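Local coordinates for single-stranded DNA-binding protein (Enterobacter phage Enc34, PDB 5ODK) that probably binds single-stranded DNA through an OB fold and thereby serves phage DNA replication, at residues A[30-36]-A[135-141]. Sequence-based numbering, arbitrary orientation.
Sequences CSYPHLD and IAEEIYG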
loop_
_atom_site.group_PDB
_atom_site.type_symbol
_atom_site.label_atom_id
_atom_site.label_comp_id
_atom_site.label_asym_id
_atom_site.label_seq_id
_atom_site.Cartn_x
_atom_site.Cartn_y
_atom_site.Cartn_z
ATOM N N CYS A 30 5.463 4.635 6.507
ATOM C CA CYS A 30 6.088 4.005 5.384
ATOM C C CYS A 30 7.490 3.505 5.666
ATOM O O CYS A 30 8.185 3.956 6.581
ATOM C CB CYS A 30 6.096 4.865 4.149
ATOM S SG CYS A 30 7.388 6.046 4.076
ATOM N N SER A 31 7.885 2.569 4.817
ATOM C CA SER A 31 9.155 1.901 4.904
ATOM C C SER A 31 9.623 1.605 3.461
ATOM O O SER A 31 8.823 1.373 2.564
ATOM C CB SER A 31 8.879 0.638 5.709
ATOM O OG SER A 31 9.988 -0.174 5.779
ATOM N N TYR A 32 10.936 1.636 3.252
ATOM C CA TYR A 32 11.528 1.273 1.967
ATOM C C TYR A 32 10.866 1.972 0.775
ATOM O O TYR A 32 10.565 1.349 -0.237
ATOM C CB TYR A 32 11.528 -0.247 1.769
ATOM C CG TYR A 32 12.190 -1.008 2.869
ATOM C CD1 TYR A 32 13.547 -0.905 3.082
ATOM C CD2 TYR A 32 11.457 -1.861 3.686
ATOM C CE1 TYR A 32 14.171 -1.618 4.091
ATOM C CE2 TYR A 32 12.070 -2.569 4.698
ATOM C CZ TYR A 32 13.426 -2.434 4.903
ATOM O OH TYR A 32 14.082 -3.139 5.893
ATOM N N PRO A 33 10.686 3.312 0.854
ATOM C CA PRO A 33 10.102 3.982 -0.303
ATOM C C PRO A 33 11.028 3.996 -1.519
ATOM O O PRO A 33 12.232 4.293 -1.380
ATOM C CB PRO A 33 9.875 5.409 0.175
ATOM C CG PRO A 33 10.926 5.599 1.238
ATOM C CD PRO A 33 10.978 4.252 1.928
ATOM N N HIS A 34 10.449 3.664 -2.665
ATOM C CA HIS A 34 11.076 3.806 -3.991
ATOM C C HIS A 34 10.073 4.449 -4.894
ATOM O O HIS A 34 9.421 3.827 -5.704
ATOM C CB HIS A 34 11.574 2.482 -4.517
ATOM C CG HIS A 34 12.696 1.920 -3.723
ATOM N ND1 HIS A 34 13.974 2.445 -3.770
ATOM C CD2 HIS A 34 12.725 0.938 -2.807
ATOM C CE1 HIS A 34 14.758 1.773 -2.946
ATOM N NE2 HIS A 34 14.025 0.841 -2.356
ATOM N N LEU A 35 9.948 5.757 -4.689
ATOM C CA LEU A 35 8.979 6.606 -5.381
ATOM C C LEU A 35 9.632 7.567 -6.364
ATOM O O LEU A 35 8.953 8.165 -7.198
ATOM C CB LEU A 35 8.166 7.407 -4.388
ATOM C CG LEU A 35 7.447 6.613 -3.309
ATOM C CD1 LEU A 35 6.714 7.553 -2.370
ATOM C CD2 LEU A 35 6.490 5.571 -3.873
ATOM N N ASP A 36 10.937 7.724 -6.209
ATOM C CA ASP A 36 11.707 8.691 -6.964
ATOM C C ASP A 36 12.059 8.198 -8.341
ATOM O O ASP A 36 11.966 8.962 -9.336
ATOM C CB ASP A 36 12.947 9.121 -6.153
ATOM C CG ASP A 36 13.846 8.003 -5.693
ATOM O OD1 ASP A 36 13.404 6.819 -5.559
ATOM O OD2 ASP A 36 15.027 8.303 -5.380
ATOM N N ILE A 135 11.208 14.098 -4.189
ATOM C CA ILE A 135 10.355 12.963 -3.778
ATOM C C ILE A 135 11.052 12.134 -2.721
ATOM O O ILE A 135 10.451 11.768 -1.705
ATOM C CB ILE A 135 9.980 12.152 -5.023
ATOM C CG1 ILE A 135 8.940 12.918 -5.850
ATOM C CG2 ILE A 135 9.474 10.762 -4.677
ATOM C CD1 ILE A 135 8.686 12.359 -7.214
ATOM N N ALA A 136 12.324 11.835 -2.938
ATOM C CA ALA A 136 13.060 11.019 -1.980
ATOM C C ALA A 136 13.218 11.725 -0.628
ATOM O O ALA A 136 13.190 11.093 0.412
ATOM C CB ALA A 136 14.410 10.584 -2.537
ATOM N N GLU A 137 13.463 13.045 -0.656
ATOM C CA GLU A 137 13.580 13.810 0.579
ATOM C C GLU A 137 12.257 13.922 1.339
ATOM O O GLU A 137 12.237 13.890 2.584
ATOM C CB GLU A 137 14.005 15.255 0.282
ATOM C CG GLU A 137 15.439 15.481 -0.046
ATOM C CD GLU A 137 15.809 16.952 -0.101
ATOM O OE1 GLU A 137 14.924 17.846 -0.189
ATOM O OE2 GLU A 137 17.017 17.197 -0.072
ATOM N N GLU A 138 11.169 14.125 0.593
ATOM C CA GLU A 138 9.852 14.392 1.194
ATOM C C GLU A 138 9.334 13.151 1.919
ATOM O O GLU A 138 8.823 13.234 3.036
ATOM C CB GLU A 138 8.826 14.789 0.110
ATOM C CG GLU A 138 7.375 15.074 0.549
ATOM C CD GLU A 138 7.178 16.459 1.104
ATOM O OE1 GLU A 138 8.051 17.330 0.850
ATOM O OE2 GLU A 138 6.149 16.667 1.776
ATOM N N ILE A 139 9.395 12.019 1.241
ATOM C CA ILE A 139 8.792 10.769 1.760
ATOM C C ILE A 139 9.923 9.769 2.035
ATOM O O ILE A 139 10.363 9.011 1.178
ATOM C CB ILE A 139 7.668 10.264 0.828
ATOM C CG1 ILE A 139 6.551 11.322 0.788
ATOM C CG2 ILE A 139 7.137 8.920 1.319
ATOM C CD1 ILE A 139 5.483 11.061 -0.228
ATOM N N TYR A 140 10.385 9.780 3.271
ATOM C CA TYR A 140 11.475 8.939 3.718
ATOM C C TYR A 140 10.897 7.807 4.563
ATOM O O TYR A 140 9.860 7.983 5.204
ATOM C CB TYR A 140 12.510 9.781 4.500
ATOM C CG TYR A 140 11.889 10.583 5.617
ATOM C CD1 TYR A 140 11.379 11.851 5.398
ATOM C CD2 TYR A 140 11.733 10.039 6.882
ATOM C CE1 TYR A 140 10.721 12.547 6.385
ATOM C CE2 TYR A 140 11.085 10.733 7.889
ATOM C CZ TYR A 140 10.577 11.988 7.638
ATOM O OH TYR A 140 9.923 12.668 8.610
ATOM N N GLY A 141 11.627 6.702 4.660
ATOM C CA GLY A 141 11.192 5.596 5.499
ATOM C C GLY A 141 11.095 6.079 6.930
ATOM O O GLY A 141 12.058 6.650 7.468
#
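Start with Leu-35 and follow how the last helical turn and the exit loop of 135-141 lie along 30-36. Two isoleucines one turn apart, Ile-135 and Ile-139, form a shallow notch, and Leu-35 drops into it: its CB sits 3.6 Å from Ile-135 CG2, while its CD1 lies 4.0 Å from Ile-139 CG2. From the start of 30-36, Cys-30 SG also meets Ile-139 CG2, at 4.0 Å, and lies 3.3 Å from Tyr-140 O. The Pro-33 ring is the next bump, pressed against the bare backbone where the chain leaves the helix, with its CG 3.5 Å from Ile-139 O and 3.7 Å from Gly-141 N. Beyond it Gly-141 CA makes a CA-H···O contact with Cys-30 O, at 3.6 Å. At the other end Asp-36 fits beside the helix, OD2 3.7 Å from Ala-136 CB. No hydrogen bond crosses between the segments themselves; backbone bonds of Cys-30 to Gly-142 and Cys-143 take over just beyond Gly-141. Helix 132-138 thus packs by its C-terminal end against the end of strand 28-34 and the loop after it, in the OB-fold sheet: strand 120-122 supports both isoleucines, strand 159-173 backs Leu-35 and Ile-139, and Cys-30 leans on Ile-51 of strand 49-56.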